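Local coordinates for Rho guanine nucleotide exchange factor 11 (Homo sapiens, PDB 5JHH), which probably activates Rho-family GTPases by promoting exchange of their bound GDP for GTP, through a RhoGEF (DH) domain followed by a PH domain, at residues 168-171 and 172-175; 357-360 and 361-365. All blocks are in the same frame, centred on the assembly; numbering follows the deposited sequence.

In the fold
The two contacts are turns of two different helices, one in each domain of the DH-PH pair. Contact 1 (168-171 with 172-175) is a kinked, mostly buried turn of helix 165-182 in the RhoGEF domain; part of it packs against the chain of another protein, consistent with the GTPase-binding surface of a DH domain. Contact 2 (357-360 with 361-365) is a regular stretch of helix 352-368 in the PH domain, reached by no other protein chain; a glycerol, probably from the crystallisation liquor, lies about 4 Å from the Thr357 side chain. The centres of contacts 1 and 2 are 29 Å apart, their nearest atoms about 20 Å; helix 189-227 leads from one domain toward the other.

Contact 1 of 2, residues 168-171 and 172-175; sequences QRLT and KYPL
Lys172 N meets Arg169 O at 3.0 Å, an i to i+3 bond whose donor stands above the carbonyl plane, while its bond to Gln168 O is weak; this is the proline-kinked turn of helix 165-182 in the RhoGEF (DH) helical bundle. Pro174 has no N-H to give, and its CD sits 3.3 Å from Leu170 O, which instead takes a weak bond from Tyr173 N. The Tyr173 side chain reaches back along the helix to Arg169 and Leu170. Arg169 O lies over one face of its ring, offset toward the rim, and Leu170 CD2 lies 3.9 Å from Tyr173 CE2. CG of Arg169 stands opposite the backbone N (chi1 -176°), and a bend at chi2 then carries NE to 3.5 Å from Tyr173 CE1, with guanidinium and ring planes 66° apart. Glu34 ties the pair together, salt-bridged to Arg169 NH2 and hydrogen-bonded to Tyr173 OH. At Tyr173, a leucine in its place has no hydroxyl, and Glu34 OE1 would probably be left with Arg169 but without that second bond, the guanidinium being less firmly placed. Leu170 and Pro174 both pack on Leu205 of helix 189-227. Around the helix, Lys172 runs beside Thr171 toward the chain of another protein, its CE 3.6 Å from Thr171 OG1. That hydroxyl is turned back onto its own helix, where Thr171 OG1 donates to Gln168 O at 2.6 Å.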
loop_
_atom_site.group_PDB
_atom_site.type_symbol
_atom_site.label_atom_id
_atom_site.label_comp_id
_atom_site.label_asym_id
_atom_site.label_seq_id
_atom_site.Cartn_x
_atom_site.Cartn_y
_atom_site.Cartn_z
ATOM N N GLN A 168 -7.898 -2.255 -4.317
ATOM C CA GLN A 168 -7.539 -3.575 -3.743
ATOM C C GLN A 168 -7.828 -4.732 -4.701
ATOM O O GLN A 168 -7.064 -5.658 -4.790
ATOM C CB GLN A 168 -8.255 -3.849 -2.420
ATOM C CG GLN A 168 -7.932 -2.848 -1.313
ATOM C CD GLN A 168 -8.687 -3.185 -0.021
ATOM O OE1 GLN A 168 -8.104 -3.230 1.072
ATOM N NE2 GLN A 168 -9.987 -3.456 -0.155
ATOM N N ARG A 169 -8.920 -4.646 -5.433
ATOM C CA ARG A 169 -9.234 -5.664 -6.396
ATOM C C ARG A 169 -8.159 -5.764 -7.505
ATOM O O ARG A 169 -7.692 -6.830 -7.838
ATOM C CB ARG A 169 -10.611 -5.390 -6.983
ATOM C CG ARG A 169 -11.059 -6.456 -7.936
ATOM C CD ARG A 169 -10.897 -7.833 -7.311
ATOM N NE ARG A 169 -11.459 -8.838 -8.194
ATOM C CZ ARG A 169 -11.439 -10.141 -7.965
ATOM N NH1 ARG A 169 -10.912 -10.612 -6.874
ATOM N NH2 ARG A 169 -11.966 -10.965 -8.855
ATOM N N LEU A 170 -7.724 -4.648 -8.034
ATOM C CA LEU A 170 -6.663 -4.696 -9.020
ATOM C C LEU A 170 -5.355 -5.390 -8.563
ATOM O O LEU A 170 -4.674 -6.049 -9.375
ATOM C CB LEU A 170 -6.350 -3.317 -9.520
ATOM C CG LEU A 170 -7.448 -2.556 -10.262
ATOM C CD1 LEU A 170 -6.902 -1.171 -10.584
ATOM C CD2 LEU A 170 -7.935 -3.217 -11.547
ATOM N N THR A 171 -4.993 -5.218 -7.295
ATOM C CA THR A 171 -3.797 -5.830 -6.746
ATOM C C THR A 171 -3.918 -7.322 -6.666
ATOM O O THR A 171 -2.911 -7.976 -6.708
ATOM C CB THR A 171 -3.467 -5.344 -5.330
ATOM O OG1 THR A 171 -4.525 -5.679 -4.444
ATOM C CG2 THR A 171 -3.309 -3.868 -5.340
ATOM N N LYS A 172 -5.138 -7.864 -6.610
ATOM C CA LYS A 172 -5.297 -9.296 -6.603
ATOM C C LYS A 172 -5.165 -9.976 -7.957
ATOM O O LYS A 172 -4.882 -11.166 -8.016
ATOM C CB LYS A 172 -6.627 -9.676 -6.026
ATOM C CG LYS A 172 -6.962 -9.013 -4.718
ATOM C CD LYS A 172 -5.883 -9.223 -3.667
ATOM C CE LYS A 172 -6.099 -8.240 -2.510
ATOM N NZ LYS A 172 -6.038 -8.855 -1.147
ATOM N N TYR A 173 -5.394 -9.284 -9.064
ATOM C CA TYR A 173 -5.393 -9.987 -10.349
ATOM C C TYR A 173 -4.050 -10.677 -10.724
ATOM O O TYR A 173 -4.036 -11.779 -11.236
ATOM C CB TYR A 173 -5.843 -9.054 -11.473
ATOM C CG TYR A 173 -7.288 -8.645 -11.435
ATOM C CD1 TYR A 173 -8.283 -9.563 -11.179
ATOM C CD2 TYR A 173 -7.662 -7.325 -11.672
ATOM C CE1 TYR A 173 -9.618 -9.180 -11.162
ATOM C CE2 TYR A 173 -9.007 -6.946 -11.669
ATOM C CZ TYR A 173 -9.977 -7.864 -11.394
ATOM O OH TYR A 173 -11.312 -7.507 -11.378
ATOM N N PRO A 174 -2.919 -10.028 -10.483
ATOM C CA PRO A 174 -1.668 -10.667 -10.808
ATOM C C PRO A 174 -1.473 -11.896 -9.975
ATOM O O PRO A 174 -0.951 -12.920 -10.445
ATOM C CB PRO A 174 -0.617 -9.598 -10.460
ATOM C CG PRO A 174 -1.394 -8.294 -10.544
ATOM C CD PRO A 174 -2.738 -8.655 -10.014
ATOM N N LEU A 175 -1.892 -11.811 -8.734
ATOM C CA LEU A 175 -1.696 -12.919 -7.824
ATOM C C LEU A 175 -2.604 -14.057 -8.239
ATOM O O LEU A 175 -2.202 -15.206 -8.242
ATOM C CB LEU A 175 -2.017 -12.485 -6.410
ATOM C CG LEU A 175 -1.099 -11.463 -5.717
ATOM C CD1 LEU A 175 -1.721 -11.049 -4.371
ATOM C CD2 LEU A 175 0.255 -12.081 -5.471
#

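Contact 2 of 2, residues 357-360 and 361-365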
loop_
_atom_site.group_PDB
_atom_site.type_symbol
_atom_site.label_atom_id
_atom_site.label_comp_id
_atom_site.label_asym_id
_atom_site.label_seq_id
_atom_site.Cartn_x
_atom_site.Cartn_y
_atom_site.Cartn_z
ATOM N N THR A 357 17.323 5.441 1.123
ATOM C CA THR A 357 16.273 5.896 0.220
ATOM C C THR A 357 16.597 7.255 -0.363
ATOM O O THR A 357 16.543 7.460 -1.553
ATOM C CB THR A 357 14.928 6.005 0.955
ATOM O OG1 THR A 357 14.561 4.696 1.387
ATOM C CG2 THR A 357 13.860 6.559 0.041
ATOM N N TRP A 358 16.851 8.208 0.506
ATOM C CA TRP A 358 17.227 9.534 0.081
ATOM C C TRP A 358 18.401 9.550 -0.941
ATOM O O TRP A 358 18.365 10.298 -1.925
ATOM C CB TRP A 358 17.607 10.338 1.297
ATOM C CG TRP A 358 16.500 11.103 1.881
ATOM C CD1 TRP A 358 15.872 10.860 3.059
ATOM C CD2 TRP A 358 15.918 12.280 1.346
ATOM N NE1 TRP A 358 14.913 11.827 3.288
ATOM C CE2 TRP A 358 14.906 12.691 2.235
ATOM C CE3 TRP A 358 16.140 13.022 0.184
ATOM C CZ2 TRP A 358 14.140 13.804 2.014
ATOM C CZ3 TRP A 358 15.381 14.118 -0.040
ATOM C CH2 TRP A 358 14.377 14.504 0.859
ATOM N N MET A 359 19.423 8.721 -0.714
ATOM C CA MET A 359 20.548 8.660 -1.620
ATOM C C MET A 359 20.210 8.011 -2.954
ATOM O O MET A 359 20.623 8.493 -4.008
ATOM C CB MET A 359 21.704 7.923 -0.988
ATOM C CG MET A 359 22.665 8.864 -0.286
ATOM S SD MET A 359 24.403 8.603 -0.704
ATOM C CE MET A 359 24.532 6.825 -0.789
ATOM N N GLU A 360 19.497 6.897 -2.911
ATOM C CA GLU A 360 19.119 6.215 -4.125
ATOM C C GLU A 360 18.369 7.216 -4.996
ATOM O O GLU A 360 18.668 7.366 -6.165
ATOM C CB GLU A 360 18.236 5.035 -3.782
ATOM C CG GLU A 360 18.098 3.982 -4.858
ATOM C CD GLU A 360 17.304 2.770 -4.353
ATOM O OE1 GLU A 360 17.880 1.659 -4.313
ATOM O OE2 GLU A 360 16.116 2.926 -3.957
ATOM N N LEU A 361 17.450 7.969 -4.402
ATOM C CA LEU A 361 16.630 8.826 -5.199
ATOM C C LEU A 361 17.396 10.050 -5.639
ATOM O O LEU A 361 17.224 10.512 -6.750
ATOM C CB LEU A 361 15.343 9.195 -4.475
ATOM C CG LEU A 361 14.401 8.011 -4.186
ATOM C CD1 LEU A 361 13.423 8.404 -3.094
ATOM C CD2 LEU A 361 13.660 7.594 -5.453
ATOM N N LEU A 362 18.263 10.560 -4.773
ATOM C CA LEU A 362 19.074 11.704 -5.127
ATOM C C LEU A 362 19.997 11.381 -6.273
ATOM O O LEU A 362 20.080 12.126 -7.220
ATOM C CB LEU A 362 19.899 12.188 -3.945
ATOM C CG LEU A 362 19.169 13.155 -3.030
ATOM C CD1 LEU A 362 19.865 13.263 -1.681
ATOM C CD2 LEU A 362 19.036 14.510 -3.683
ATOM N N GLU A 363 20.681 10.258 -6.206
ATOM C CA GLU A 363 21.577 9.904 -7.288
ATOM C C GLU A 363 20.797 9.762 -8.615
ATOM O O GLU A 363 21.232 10.280 -9.650
ATOM C CB GLU A 363 22.341 8.620 -6.943
ATOM C CG GLU A 363 23.383 8.782 -5.828
ATOM C CD GLU A 363 23.997 7.452 -5.371
ATOM O OE1 GLU A 363 23.293 6.417 -5.405
ATOM O OE2 GLU A 363 25.183 7.437 -4.974
ATOM N N GLU A 364 19.654 9.085 -8.583
ATOM C CA GLU A 364 18.859 8.868 -9.793
ATOM C C GLU A 364 18.478 10.230 -10.379
ATOM O O GLU A 364 18.693 10.510 -11.558
ATOM C CB GLU A 364 17.636 7.969 -9.475
ATOM C CG GLU A 364 16.653 7.689 -10.624
ATOM C CD GLU A 364 17.250 6.948 -11.846
ATOM O OE1 GLU A 364 18.452 6.557 -11.846
ATOM O OE2 GLU A 364 16.503 6.760 -12.840
ATOM N N ALA A 365 18.019 11.128 -9.540
ATOM C CA ALA A 365 17.518 12.400 -10.045
ATOM C C ALA A 365 18.647 13.206 -10.657
ATOM O O ALA A 365 18.447 13.907 -11.633
ATOM C CB ALA A 365 16.898 13.184 -8.931
#
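Thr357 and Leu361 lie side by side and point the same way on the C-terminal helix of the PH domain, with Thr357 CG2 3.7 Å from Leu361 CD1. The methyl is there because Thr357 CG2 stands anti to the backbone N, whereas OG1 is turned back to a weak bond with Ser353 O. One residue further round, Trp358 and Leu362 meet at a slant, Leu362 CD1 lying 4.2 Å from Trp358 CE3. Leu362 CG also lies 3.2 Å from Trp358 O, the carbonyl that its own N-H bonds. Glu363 runs out extended from a CB close to Met359 O, and Glu364 bends at chi2 toward a salt bridge with Arg367. The backbone is regular i to i+4 helix, with Glu363 N 2.8 Å from Met359 O. The apolar side of the helix closes over the PH beta-sheet: Trp358 meets His256 edge-to-face and reaches Leu260 of strand 254-263 and Val274 of strand 269-277, Leu361 rests on His256 and Leu276, and Leu362 packs with Met359 on Ile321 of strand 319-323 and Phe331 of strand 330-335.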